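Local coordinates for 3,6-diketocamphane 1,6 monooxygenase (Pseudomonas putida, PDB 4UWM), which uses reduced flavin mononucleotide and molecular oxygen to convert (1S,4S)-bornane-2,5-dione into a campholide lactone during the breakdown of (-)-camphor, at residues 208-213 / 220-225; 74-79 / 199-204; 225-230 / 335-340; 105-110 / 141-146; 38-43 / 341-346. All blocks are in the same frame, centred on the assembly; numbering follows the deposited sequence.

Contact 1: 208-213 / 220-225; sequences PSMRLA and PVSIFS. With FMN (flavin mononucleotide), chain C.
Beside the phosphate end of the FMN pocket, Met210 of helix 208-213 bends its side chain onto Pro220, Val221 and Ser222 of the neighbouring strand. The sulfur rests on the proline ring, with Met210 SD 3.7 Å from Pro220 CB, and the two side chains cross at about a right angle. Beyond the sulfur, the methyl turns along the strand: Met210 CE lies 3.3 Å from the carbonyl oxygen Val221 O and 3.5 Å from Ser222 OG. Met210 CG is anti to the carbonyl carbon (chi1 -74°), and further bends at chi2 and chi3 swing the chain end toward the strand. Ser222 OG finds its polar partners in His253 and His233, so the methyl meets a hydroxyl already engaged. These segments belong to the beta-alpha-beta unit formed by strand 198-202, helix 208-216 and strand 219-223, and helix and strand run nearly antiparallel at 161° with their axes 8.9 Å apart. On the ligand side, Ser209 grips one phosphate oxygen twice: its backbone N donates to FMN O1P at 3.2 Å, and Ser209 OG donates to the same O1P at 2.6 Å. Because these donors lie in the first turn of the helix, the helix end would probably favour the phosphate charge. At the other end of the cofactor, one modelled conformer of Ile223 sets its CD1 3.8 Å from FMN N5.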
# COMPACT_ATOMS: atom_id res chain seq x y z
N PRO A 208 11.97 -2.09 27.41
CA PRO A 208 12.80 -1.10 26.72
C PRO A 208 11.98 -0.23 25.77
O PRO A 208 12.29 0.96 25.59
CB PRO A 208 13.79 -1.96 25.92
CG PRO A 208 13.84 -3.25 26.66
CD PRO A 208 12.43 -3.46 27.14
N SER A 209 10.94 -0.82 25.17
CA SER A 209 10.00 -0.09 24.32
C SER A 209 9.24 0.97 25.11
O SER A 209 9.06 2.09 24.64
CB SER A 209 9.04 -1.04 23.61
OG SER A 209 9.77 -1.88 22.72
N MET A 210 8.80 0.61 26.32
CA MET A 210 8.12 1.57 27.19
C MET A 210 9.04 2.73 27.58
O MET A 210 8.59 3.88 27.63
CB MET A 210 7.54 0.89 28.43
CG MET A 210 6.30 0.07 28.12
SD MET A 210 4.92 1.11 27.63
CE MET A 210 4.22 0.11 26.32
N ARG A 211 10.32 2.42 27.82
CA ARG A 211 11.33 3.44 28.15
C ARG A 211 11.57 4.37 26.95
O ARG A 211 11.57 5.58 27.10
CB ARG A 211 12.63 2.75 28.58
CG ARG A 211 13.59 3.64 29.37
CD ARG A 211 14.70 2.81 30.02
NE ARG A 211 14.22 2.03 31.17
CZ ARG A 211 14.08 0.71 31.18
NH1 ARG A 211 14.37 -0.01 30.11
NH2 ARG A 211 13.64 0.10 32.28
N LEU A 212 11.76 3.78 25.77
CA LEU A 212 11.96 4.58 24.56
C LEU A 212 10.77 5.48 24.27
O LEU A 212 10.94 6.62 23.86
CB LEU A 212 12.25 3.69 23.34
CG LEU A 212 12.36 4.38 21.96
CD1 LEU A 212 13.57 5.30 21.86
CD2 LEU A 212 12.36 3.37 20.82
N ALA A 213 9.56 4.95 24.47
CA ALA A 213 8.34 5.71 24.21
C ALA A 213 8.27 6.91 25.15
O ALA A 213 7.95 8.03 24.72
CB ALA A 213 7.12 4.82 24.41
N PRO A 220 2.27 4.98 24.22
CA PRO A 220 2.56 3.61 24.63
C PRO A 220 1.36 2.66 24.36
O PRO A 220 0.21 3.02 24.57
CB PRO A 220 2.83 3.75 26.13
CG PRO A 220 1.90 4.86 26.55
CD PRO A 220 1.86 5.82 25.37
N VAL A 221 1.65 1.45 23.88
CA VAL A 221 0.61 0.44 23.62
C VAL A 221 1.07 -0.82 24.36
O VAL A 221 2.17 -1.29 24.15
CB VAL A 221 0.43 0.14 22.09
CG1 VAL A 221 -0.73 -0.83 21.86
CG2 VAL A 221 0.20 1.41 21.31
N SER A 222 0.21 -1.34 25.23
CA SER A 222 0.54 -2.54 25.98
C SER A 222 -0.44 -3.66 25.65
O SER A 222 -1.63 -3.40 25.45
CB SER A 222 0.48 -2.26 27.50
OG SER A 222 1.36 -1.22 27.90
N ILE A 223 0.07 -4.88 25.59
CA ILE A 223 -0.79 -6.06 25.51
C ILE A 223 -1.02 -6.53 26.95
O ILE A 223 -0.06 -6.79 27.68
CB ILE A 223 -0.14 -7.20 24.69
CG1 ILE A 223 0.45 -6.69 23.36
CG2 ILE A 223 -1.14 -8.33 24.48
CD1 ILE A 223 -0.54 -6.20 22.31
N PHE A 224 -2.28 -6.63 27.37
CA PHE A 224 -2.53 -6.98 28.78
C PHE A 224 -2.03 -8.37 29.09
O PHE A 224 -2.44 -9.34 28.44
CB PHE A 224 -4.00 -6.87 29.18
CG PHE A 224 -4.24 -7.17 30.64
CD1 PHE A 224 -3.80 -6.29 31.62
CD2 PHE A 224 -4.91 -8.32 31.03
CE1 PHE A 224 -4.02 -6.55 32.97
CE2 PHE A 224 -5.13 -8.60 32.37
CZ PHE A 224 -4.69 -7.71 33.34
N SER A 225 -1.14 -8.46 30.07
CA SER A 225 -0.51 -9.72 30.44
C SER A 225 -0.48 -9.95 31.96
O SER A 225 0.26 -10.81 32.44
CB SER A 225 0.90 -9.80 29.84
OG SER A 225 1.81 -8.97 30.54
N1 FMN C . 3.98 -5.92 18.38
C2 FMN C . 3.40 -4.96 17.60
O2 FMN C . 4.11 -4.06 17.10
N3 FMN C . 2.08 -4.92 17.35
C4 FMN C . 1.23 -5.83 17.85
O4 FMN C . 0.02 -5.75 17.59
C4A FMN C . 1.78 -6.92 18.71
N5 FMN C . 0.99 -7.88 19.24
C5A FMN C . 1.50 -8.87 20.02
C6 FMN C . 0.66 -9.84 20.56
C7 FMN C . 1.17 -10.86 21.37
C7M FMN C . 0.24 -11.90 21.94
C8 FMN C . 2.63 -10.90 21.65
C8M FMN C . 3.24 -11.98 22.51
C9 FMN C . 3.47 -9.94 21.11
C9A FMN C . 2.97 -8.91 20.31
N10 FMN C . 3.83 -7.92 19.76
C10 FMN C . 3.25 -6.91 18.95
C1' FMN C . 5.28 -7.96 20.02
C2' FMN C . 5.68 -7.05 21.17
O2' FMN C . 5.06 -5.78 20.97
C3' FMN C . 7.19 -6.88 21.23
O3' FMN C . 7.73 -7.85 22.13
C4' FMN C . 7.57 -5.46 21.66
O4' FMN C . 7.45 -4.55 20.55
C5' FMN C . 8.96 -5.35 22.26
O5' FMN C . 8.77 -5.44 23.67
P FMN C . 9.89 -5.06 24.75
O1P FMN C . 10.64 -3.87 24.23
O2P FMN C . 9.02 -4.76 25.93
O3P FMN C . 10.71 -6.32 24.86

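Contact 2: 74-79 / 199-204; sequences APMAHL and AVTGFS. With FMN (flavin mononucleotide), chain C.
Met76 and Thr201 slide past each other in opposite directions, meeting sulfur against methyl with Met76 SD 3.5 Å from Thr201 CG2. Met76 CG stands anti to the backbone N (chi1 -169°); bends at chi2 and chi3 then fold the chain so that Met76 CE turns to Ala199 CB, 3.8 Å away. Met76 and Thr201 were modelled in two conformers, and this packing is that of one conformer of each. With Thr201 chi1 at 58°, the two branches part: the methyl goes to the methionine, while Thr201 OG1 comes within 2.6 Å of FMN O2'. Strands 72-79 and 198-202 are parallel strands of a TIM barrel, each paired with strand 105-108 between them, so their side chains meet across that intervening strand. The peptide between Met76 and Ala77 is cis, a non-prolyl cis bond like the one known beside the flavin in bacterial luciferase. Met76 O accepts from FMN N3 at 2.9 Å with an N-H...O angle of 143° and is also bonded to Ser44 OG, so two bonds hold this carbonyl. The ribityl chain is fixed on the other strand, where FMN O4' donates to Thr201 O at 2.9 Å. Farther along, Ser204 holds one phosphate oxygen through both N and OG, the latter 2.9 Å from FMN O2P. In one modelled conformer of Phe203, FMN C8M sits over the ring centre, 4.1 Å above its plane.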
# COMPACT_ATOMS: atom_id res chain seq x y z
N ALA A 74 -3.99 3.10 12.31
CA ALA A 74 -2.56 3.01 12.54
C ALA A 74 -2.04 1.66 12.14
O ALA A 74 -2.58 0.63 12.57
CB ALA A 74 -2.22 3.27 14.01
N PRO A 75 -0.94 1.63 11.36
CA PRO A 75 -0.19 0.39 11.31
C PRO A 75 0.41 0.15 12.69
O PRO A 75 0.94 1.08 13.33
CB PRO A 75 0.92 0.68 10.26
CG PRO A 75 1.09 2.16 10.30
CD PRO A 75 -0.28 2.73 10.62
N MET A 76 0.32 -1.09 13.16
CA MET A 76 0.79 -1.43 14.50
C MET A 76 1.49 -2.78 14.51
O MET A 76 0.91 -3.81 14.95
CB MET A 76 -0.39 -1.41 15.49
CG MET A 76 0.02 -1.50 16.96
SD MET A 76 1.09 -0.12 17.44
CE MET A 76 -0.05 1.25 17.20
N ALA A 77 2.74 -2.83 14.06
CA ALA A 77 3.56 -1.66 13.66
C ALA A 77 4.20 -1.86 12.30
O ALA A 77 4.48 -3.00 11.88
CB ALA A 77 4.67 -1.48 14.70
N HIS A 78 4.51 -0.77 11.60
CA HIS A 78 5.47 -0.90 10.49
C HIS A 78 6.82 -1.34 11.04
O HIS A 78 7.31 -0.77 12.02
CB HIS A 78 5.63 0.44 9.75
CG HIS A 78 4.52 0.75 8.80
ND1 HIS A 78 4.01 -0.18 7.91
CD2 HIS A 78 3.88 1.91 8.54
CE1 HIS A 78 3.07 0.40 7.17
NE2 HIS A 78 2.96 1.66 7.55
N LEU A 79 7.39 -2.36 10.44
CA LEU A 79 8.67 -2.88 10.88
C LEU A 79 9.77 -2.13 10.10
O LEU A 79 10.08 -2.46 8.96
CB LEU A 79 8.75 -4.40 10.70
CG LEU A 79 7.59 -5.14 11.41
CD1 LEU A 79 7.72 -6.64 11.27
CD2 LEU A 79 7.55 -4.76 12.90
N ALA A 199 3.57 5.61 17.85
CA ALA A 199 3.30 4.64 18.91
C ALA A 199 4.27 3.48 18.88
O ALA A 199 4.85 3.16 17.84
CB ALA A 199 1.86 4.15 18.80
N VAL A 200 4.50 2.88 20.05
CA VAL A 200 5.29 1.65 20.13
C VAL A 200 4.57 0.69 21.08
O VAL A 200 3.84 1.11 21.97
CB VAL A 200 6.76 1.86 20.59
CG1 VAL A 200 7.49 2.85 19.69
CG2 VAL A 200 6.84 2.28 22.04
N THR A 201 4.75 -0.62 20.86
CA THR A 201 4.12 -1.64 21.68
C THR A 201 5.16 -2.26 22.59
O THR A 201 6.28 -2.50 22.17
CB THR A 201 3.46 -2.77 20.85
OG1 THR A 201 4.44 -3.39 20.02
CG2 THR A 201 2.34 -2.24 19.99
N GLY A 202 4.77 -2.51 23.84
CA GLY A 202 5.62 -3.24 24.78
C GLY A 202 4.98 -4.55 25.22
O GLY A 202 3.75 -4.64 25.37
N PHE A 203 5.80 -5.59 25.40
CA PHE A 203 5.29 -6.83 25.99
C PHE A 203 6.02 -7.26 27.25
O PHE A 203 5.35 -7.64 28.22
CB PHE A 203 5.19 -8.00 25.00
CG PHE A 203 4.57 -9.24 25.61
CD1 PHE A 203 3.20 -9.28 25.92
CD2 PHE A 203 5.35 -10.36 25.91
CE1 PHE A 203 2.64 -10.41 26.50
CE2 PHE A 203 4.79 -11.49 26.49
CZ PHE A 203 3.43 -11.51 26.79
N SER A 204 7.35 -7.16 27.28
CA SER A 204 8.12 -7.62 28.43
C SER A 204 7.87 -6.77 29.69
O SER A 204 7.39 -5.63 29.59
CB SER A 204 9.61 -7.73 28.10
OG SER A 204 10.20 -6.46 27.94
N1 FMN C . 3.98 -5.92 18.38
C2 FMN C . 3.40 -4.96 17.60
O2 FMN C . 4.11 -4.06 17.10
N3 FMN C . 2.08 -4.92 17.35
C4 FMN C . 1.23 -5.83 17.85
O4 FMN C . 0.02 -5.75 17.59
C4A FMN C . 1.78 -6.92 18.71
N5 FMN C . 0.99 -7.88 19.24
C5A FMN C . 1.50 -8.87 20.02
C6 FMN C . 0.66 -9.84 20.56
C7 FMN C . 1.17 -10.86 21.37
C7M FMN C . 0.24 -11.90 21.94
C8 FMN C . 2.63 -10.90 21.65
C8M FMN C . 3.24 -11.98 22.51
C9 FMN C . 3.47 -9.94 21.11
C9A FMN C . 2.97 -8.91 20.31
N10 FMN C . 3.83 -7.92 19.76
C10 FMN C . 3.25 -6.91 18.95
C1' FMN C . 5.28 -7.96 20.02
C2' FMN C . 5.68 -7.05 21.17
O2' FMN C . 5.06 -5.78 20.97
C3' FMN C . 7.19 -6.88 21.23
O3' FMN C . 7.73 -7.85 22.13
C4' FMN C . 7.57 -5.46 21.66
O4' FMN C . 7.45 -4.55 20.55
C5' FMN C . 8.96 -5.35 22.26
O5' FMN C . 8.77 -5.44 23.67
P FMN C . 9.89 -5.06 24.75
O1P FMN C . 10.64 -3.87 24.23
O2P FMN C . 9.02 -4.76 25.93
O3P FMN C . 10.71 -6.32 24.86

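Contact 3: 225-230 / 335-340; sequences SGLDAL and FEATGG
Leu227 and Leu230, one turn apart at the start of helix 227-244, receive Thr338 from the last turn of helix 324-338, where two outer helices of the TIM barrel meet. The apolar part is a branch-to-branch contact: Thr338 CG2 lies 3.9 Å from Leu227 CD2 and also 3.9 Å from Leu230 CD2, its side chain roughly perpendicular to each leucine. Nearer the surface, Ala337 CB approaches Leu227 CD2 at 4.1 Å. The polar part stays within the second helix end. Thr338 chi1 of 65° leaves OG1 beside the following backbone, where Gly340 N donates to it at 3.2 Å and 160°, closing an ST turn. The same hydroxyl is bonded to Leu334 O, so it serves both the helix and the chain leaving it. A valine in place of Thr338 would have no hydroxyl and is likely to leave Gly340 N without its acceptor and the turn less firmly held. Backbone bonds frame both ends: Gly226 is the N-cap of its helix, with Leu230 N bonded to Gly226 O, while Gly339 N is bonded to Phe335 O and Gly339 takes a positive phi of 106° as the other helix stops. Ring packing lies alongside: Phe335 meets Trp341 edge-to-face. Gly340 CA lies over the centre of the Phe335 ring, 3.5 Å above its plane, and a CB on this glycine would clash with Phe335 CD2.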
# COMPACT_ATOMS: atom_id res chain seq x y z
N SER A 225 -1.14 -8.46 30.07
CA SER A 225 -0.51 -9.72 30.44
C SER A 225 -0.48 -9.95 31.96
O SER A 225 0.26 -10.81 32.44
CB SER A 225 0.90 -9.80 29.84
OG SER A 225 1.81 -8.97 30.54
N GLY A 226 -1.30 -9.19 32.69
CA GLY A 226 -1.33 -9.25 34.16
C GLY A 226 -1.18 -7.88 34.80
O GLY A 226 -0.67 -6.94 34.16
N LEU A 227 -1.62 -7.75 36.05
CA LEU A 227 -1.64 -6.46 36.76
C LEU A 227 -0.25 -5.87 37.00
O LEU A 227 -0.06 -4.66 36.86
CB LEU A 227 -2.38 -6.59 38.10
CG LEU A 227 -3.87 -6.94 38.15
CD1 LEU A 227 -4.30 -7.20 39.58
CD2 LEU A 227 -4.72 -5.84 37.52
N ASP A 228 0.70 -6.73 37.35
CA ASP A 228 2.05 -6.27 37.67
C ASP A 228 2.74 -5.65 36.46
O ASP A 228 3.25 -4.53 36.54
CB ASP A 228 2.90 -7.41 38.26
CG ASP A 228 2.40 -7.87 39.63
OD1 ASP A 228 1.84 -7.04 40.38
OD2 ASP A 228 2.58 -9.06 39.95
N ALA A 229 2.73 -6.38 35.34
CA ALA A 229 3.32 -5.90 34.09
C ALA A 229 2.66 -4.61 33.64
O ALA A 229 3.35 -3.70 33.19
CB ALA A 229 3.25 -6.96 32.99
N LEU A 230 1.34 -4.52 33.78
CA LEU A 230 0.65 -3.31 33.36
C LEU A 230 1.14 -2.11 34.17
O LEU A 230 1.42 -1.04 33.63
CB LEU A 230 -0.87 -3.47 33.43
CG LEU A 230 -1.67 -2.32 32.79
CD1 LEU A 230 -1.30 -2.12 31.32
CD2 LEU A 230 -3.18 -2.52 32.94
N PHE A 335 -9.09 -0.58 36.74
CA PHE A 335 -8.78 0.85 36.88
C PHE A 335 -8.37 1.21 38.30
O PHE A 335 -7.40 1.94 38.49
CB PHE A 335 -9.95 1.71 36.42
CG PHE A 335 -9.88 2.14 34.97
CD1 PHE A 335 -9.68 1.20 33.96
CD2 PHE A 335 -10.01 3.48 34.63
CE1 PHE A 335 -9.62 1.60 32.63
CE2 PHE A 335 -9.95 3.88 33.30
CZ PHE A 335 -9.76 2.94 32.31
N GLU A 336 -9.11 0.69 39.28
CA GLU A 336 -8.76 0.88 40.68
C GLU A 336 -7.41 0.24 41.00
O GLU A 336 -6.61 0.80 41.75
CB GLU A 336 -9.84 0.33 41.60
CG GLU A 336 -11.02 1.27 41.81
CD GLU A 336 -10.59 2.68 42.16
OE1 GLU A 336 -9.85 3.29 41.36
OE2 GLU A 336 -10.98 3.17 43.24
N ALA A 337 -7.14 -0.92 40.40
CA ALA A 337 -5.90 -1.64 40.66
C ALA A 337 -4.64 -1.07 39.99
O ALA A 337 -3.54 -1.26 40.51
CB ALA A 337 -6.07 -3.12 40.34
N THR A 338 -4.80 -0.39 38.85
CA THR A 338 -3.64 0.05 38.04
C THR A 338 -3.58 1.55 37.75
O THR A 338 -2.52 2.07 37.39
CB THR A 338 -3.59 -0.67 36.66
OG1 THR A 338 -4.73 -0.28 35.88
CG2 THR A 338 -3.58 -2.19 36.82
N GLY A 339 -4.71 2.23 37.86
CA GLY A 339 -4.81 3.65 37.48
C GLY A 339 -5.56 3.84 36.17
O GLY A 339 -6.06 4.93 35.89
N GLY A 340 -5.63 2.78 35.37
CA GLY A 340 -6.37 2.81 34.10
C GLY A 340 -5.54 3.14 32.86
O GLY A 340 -4.31 3.10 32.88

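Contact 4: 105-110 / 141-146; sequences LGIGAG and DMVRES
Val143 places its two methyls against three consecutive residues, the last two of strand 105-108 and the one after it, and is the one helix side chain in the contact. Val143 CG2 touches backbone more than side chain: it is 3.6 Å from Ala109 CA and 3.6 Å from the carbonyl oxygen Gly108 O, with Ala109 CB somewhat farther at 3.9 Å. The other branch turns back along the strand, bringing Val143 CG1 to 4.1 Å from Ile107 CD1. Val143 CG1 is anti to the backbone N (chi1 171°), which spreads the methyls along the strand so that both find partners. Ile107 CG1 takes the position between its own N and carbonyl carbon (chi1 66°), and from there an extended end carries CD1 out to the helix. The next shell is the helix itself. On its exposed side, in one modelled conformer of the arginine, Arg144 NH2 forms a salt bridge with Asp141 OD1 at 2.7 Å, with the oxygen tilted 20° out of the guanidinium plane. Glu145 accepts through OE2 from the backbone N of Tyr165 and of Trp166, tying the helix to the segment before strand 167-170. Farther inward, strand 105-108 is hydrogen-bonded between strands 72-79 and 198-202 of the TIM barrel. Leu147 of helix 139-155 packs on Ile107, so the helix lies against strand 105-108, while Ile107 also reaches Ile198 and Val200 on the adjacent strand.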
# COMPACT_ATOMS: atom_id res chain seq x y z
N LEU A 105 1.08 6.44 13.68
CA LEU A 105 2.10 5.52 13.21
C LEU A 105 2.71 4.66 14.31
O LEU A 105 3.43 5.15 15.19
CB LEU A 105 3.21 6.31 12.48
CG LEU A 105 4.50 5.58 12.12
CD1 LEU A 105 4.26 4.52 11.04
CD2 LEU A 105 5.55 6.61 11.65
N GLY A 106 2.47 3.35 14.22
CA GLY A 106 3.20 2.41 15.07
C GLY A 106 4.49 2.01 14.40
O GLY A 106 4.49 1.68 13.21
N ILE A 107 5.59 2.04 15.15
CA ILE A 107 6.89 1.54 14.64
C ILE A 107 7.42 0.40 15.50
O ILE A 107 7.11 0.33 16.67
CB ILE A 107 7.96 2.65 14.56
CG1 ILE A 107 8.33 3.16 15.97
CG2 ILE A 107 7.46 3.78 13.67
CD1 ILE A 107 9.57 4.05 16.00
N GLY A 108 8.19 -0.51 14.91
CA GLY A 108 8.80 -1.57 15.69
C GLY A 108 9.91 -2.26 14.94
O GLY A 108 10.14 -1.96 13.77
N ALA A 109 10.57 -3.19 15.62
CA ALA A 109 11.73 -3.92 15.10
C ALA A 109 11.33 -5.20 14.41
O ALA A 109 12.00 -5.62 13.47
CB ALA A 109 12.69 -4.26 16.24
N GLY A 110 10.28 -5.85 14.91
CA GLY A 110 9.88 -7.18 14.44
C GLY A 110 10.41 -8.29 15.35
O GLY A 110 11.61 -8.38 15.60
N ASP A 141 18.96 -0.78 16.38
CA ASP A 141 19.76 0.26 15.73
C ASP A 141 19.16 0.61 14.36
O ASP A 141 19.11 1.79 13.98
CB ASP A 141 21.20 -0.20 15.51
CG ASP A 141 21.99 -0.33 16.81
OD1 ASP A 141 21.56 0.22 17.85
OD2 ASP A 141 23.06 -0.98 16.78
N MET A 142 18.72 -0.41 13.63
CA MET A 142 17.96 -0.22 12.38
C MET A 142 16.72 0.65 12.59
O MET A 142 16.49 1.59 11.82
CB MET A 142 17.63 -1.55 11.70
CG MET A 142 18.86 -2.29 11.27
SD MET A 142 18.59 -3.88 10.50
CE MET A 142 18.26 -3.40 8.80
N VAL A 143 15.94 0.37 13.64
CA VAL A 143 14.77 1.20 13.97
C VAL A 143 15.15 2.66 14.19
O VAL A 143 14.49 3.57 13.69
CB VAL A 143 13.95 0.65 15.18
CG1 VAL A 143 12.89 1.63 15.66
CG2 VAL A 143 13.33 -0.71 14.86
N ARG A 144 16.23 2.88 14.95
CA ARG A 144 16.71 4.24 15.25
C ARG A 144 17.12 5.02 14.00
O ARG A 144 16.76 6.18 13.84
CB ARG A 144 17.88 4.16 16.23
CG ARG A 144 18.01 5.34 17.18
CD ARG A 144 19.11 5.10 18.20
NE ARG A 144 19.04 3.77 18.81
CZ ARG A 144 19.98 2.84 18.70
NH1 ARG A 144 21.09 3.07 18.01
NH2 ARG A 144 19.82 1.67 19.30
N GLU A 145 17.90 4.39 13.13
CA GLU A 145 18.38 5.06 11.92
C GLU A 145 17.22 5.36 10.99
O GLU A 145 17.15 6.43 10.40
CB GLU A 145 19.47 4.24 11.21
CG GLU A 145 20.12 4.95 10.01
CD GLU A 145 21.20 4.11 9.34
OE1 GLU A 145 21.99 3.47 10.05
OE2 GLU A 145 21.27 4.07 8.11
N SER A 146 16.29 4.40 10.85
CA SER A 146 15.13 4.64 9.98
C SER A 146 14.33 5.84 10.48
O SER A 146 14.01 6.74 9.72
CB SER A 146 14.23 3.40 9.88
OG SER A 146 12.97 3.80 9.34

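Contact 5: 38-43 / 341-346; sequences IDSMMI and WGTLQV
Met42 drives its thioether end into the amide of Gln345, and here the packing is tight: Met42 CE lies only 3.1 Å from Gln345 OE1, while Met42 SD is 3.6 Å from Gln345 CD. The two side chains run roughly square to each other. Met42 is extended beyond CG and so spans the distance to the other strand, whereas Gln345 bends at chi2 (76°) to bring its amide round to meet it. The nitrogen of this buried amide is used twice. Its stronger bond goes to Leu7 O; the other, Gln345 NE2 to Ser40 OG, is weak at 3.3 Å, although nearly straight at 176°. Strands 40-43 and 343-347 are not paired in the TIM-barrel sheet: strand 4-9, which carries Leu7, lies between them and pairs in parallel with each. The axes of segments 40-43 and 343-346 accordingly pass 8.4 Å apart at 49°, and the side chains meet over strand 4-9 inside the barrel. A leucine in place of Gln345 would have no amide, and would probably leave Leu7 O without this donor and Ser40 OG with one bond fewer. Toward the start of both strands the contact is looser. Ser40 OG and Thr343 CG2 are 4.5 Å apart, and a water bridges the two sides instead, 2.6 Å from Ser40 OG and 3.0 Å from Thr343 OG1. The same water donates to Asp39 OD2 at 2.8 Å, on a partly exposed carboxylate that also meets a tetraethylene glycol molecule, probably from the crystallisation liquor.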
# COMPACT_ATOMS: atom_id res chain seq x y z
N ILE A 38 -16.22 3.52 17.31
CA ILE A 38 -14.89 3.09 17.74
C ILE A 38 -13.86 4.14 17.25
O ILE A 38 -13.95 4.64 16.13
CB ILE A 38 -14.61 1.63 17.34
CG1 ILE A 38 -15.46 0.70 18.23
CG2 ILE A 38 -13.12 1.27 17.46
CD1 ILE A 38 -15.39 -0.78 17.88
N ASP A 39 -12.94 4.52 18.13
CA ASP A 39 -12.07 5.67 17.92
C ASP A 39 -10.90 5.38 16.94
O ASP A 39 -10.51 6.25 16.17
CB ASP A 39 -11.44 6.11 19.25
CG ASP A 39 -10.59 7.36 19.10
OD1 ASP A 39 -11.12 8.36 18.59
OD2 ASP A 39 -9.39 7.34 19.49
N SER A 40 -10.34 4.19 17.02
CA SER A 40 -9.15 3.85 16.24
C SER A 40 -9.15 2.38 15.84
O SER A 40 -9.72 1.54 16.54
CB SER A 40 -7.88 4.20 17.01
OG SER A 40 -7.78 3.45 18.20
N MET A 41 -8.52 2.07 14.71
CA MET A 41 -8.29 0.69 14.32
C MET A 41 -6.81 0.51 14.03
O MET A 41 -6.28 1.19 13.17
CB MET A 41 -9.14 0.32 13.10
CG MET A 41 -8.93 -1.12 12.62
SD MET A 41 -9.93 -1.38 11.14
CE MET A 41 -9.64 -3.13 10.81
N MET A 42 -6.16 -0.36 14.79
CA MET A 42 -4.75 -0.71 14.62
C MET A 42 -4.67 -1.97 13.75
O MET A 42 -5.44 -2.91 13.96
CB MET A 42 -4.10 -0.99 15.99
CG MET A 42 -3.97 0.26 16.87
SD MET A 42 -3.27 -0.13 18.49
CE MET A 42 -3.47 1.45 19.34
N ILE A 43 -3.74 -1.99 12.78
CA ILE A 43 -3.58 -3.16 11.89
C ILE A 43 -2.13 -3.57 11.87
O ILE A 43 -1.26 -2.76 11.54
CB ILE A 43 -4.10 -2.88 10.47
CG1 ILE A 43 -5.54 -2.36 10.56
CG2 ILE A 43 -3.99 -4.13 9.58
CD1 ILE A 43 -6.09 -1.65 9.34
N TRP A 341 -6.25 3.47 31.78
CA TRP A 341 -5.65 3.73 30.46
C TRP A 341 -6.64 4.52 29.64
O TRP A 341 -7.82 4.62 30.01
CB TRP A 341 -5.33 2.40 29.75
CG TRP A 341 -6.52 1.47 29.64
CD1 TRP A 341 -7.55 1.56 28.74
CD2 TRP A 341 -6.81 0.35 30.48
NE1 TRP A 341 -8.46 0.55 28.96
CE2 TRP A 341 -8.03 -0.21 30.02
CE3 TRP A 341 -6.17 -0.24 31.57
CZ2 TRP A 341 -8.61 -1.33 30.62
CZ3 TRP A 341 -6.75 -1.36 32.16
CH2 TRP A 341 -7.96 -1.89 31.68
N GLY A 342 -6.19 5.07 28.52
CA GLY A 342 -7.05 5.86 27.67
C GLY A 342 -7.89 5.11 26.65
O GLY A 342 -9.00 5.55 26.33
N THR A 343 -7.36 4.01 26.09
CA THR A 343 -8.09 3.27 25.04
C THR A 343 -8.09 1.78 25.34
O THR A 343 -7.03 1.18 25.59
CB THR A 343 -7.50 3.50 23.61
OG1 THR A 343 -7.56 4.89 23.27
CG2 THR A 343 -8.31 2.73 22.56
N LEU A 344 -9.29 1.20 25.30
CA LEU A 344 -9.42 -0.23 25.42
C LEU A 344 -9.34 -0.79 24.01
O LEU A 344 -10.27 -0.61 23.19
CB LEU A 344 -10.76 -0.61 26.07
CG LEU A 344 -11.05 -2.10 26.11
CD1 LEU A 344 -10.24 -2.77 27.20
CD2 LEU A 344 -12.54 -2.37 26.30
N GLN A 345 -8.23 -1.47 23.71
CA GLN A 345 -7.98 -1.89 22.34
C GLN A 345 -8.47 -3.31 22.19
O GLN A 345 -7.82 -4.25 22.63
CB GLN A 345 -6.48 -1.75 21.98
CG GLN A 345 -6.22 -1.41 20.51
CD GLN A 345 -6.50 0.06 20.16
OE1 GLN A 345 -6.14 0.97 20.92
NE2 GLN A 345 -7.11 0.29 19.00
N VAL A 346 -9.63 -3.46 21.57
CA VAL A 346 -10.27 -4.77 21.45
C VAL A 346 -9.69 -5.64 20.34
O VAL A 346 -9.66 -5.23 19.18
CB VAL A 346 -11.79 -4.62 21.27
CG1 VAL A 346 -12.47 -5.98 21.18
CG2 VAL A 346 -12.37 -3.79 22.42
O HOH W 1 -8.09 5.00 20.31

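In the fold
Contact 5 joins segments 298 residues apart and encloses all the others along the chain; within it, contact 2 spans contact 4, and contacts 1 and 3 then follow in turn. Contacts 1, 2, 4 and 5 share the parallel barrel sheet, while contact 3 joins outer helices. Contacts 1 and 2, linked by strands 219-223 and 198-202, and contacts 2 and 4, through strand 105-108, each have centres about 9 Å apart. A probable hydrogen bond, Met76 N to Ile43 O (2.8 Å), ties contact 2 to contact 5. Contacts 3 and 4 lie farthest apart, centres about 27 Å. Contacts 1 and 2 thus hold the flavin, contacts 4 and 5 share its barrel wall, and contact 3 lies outside.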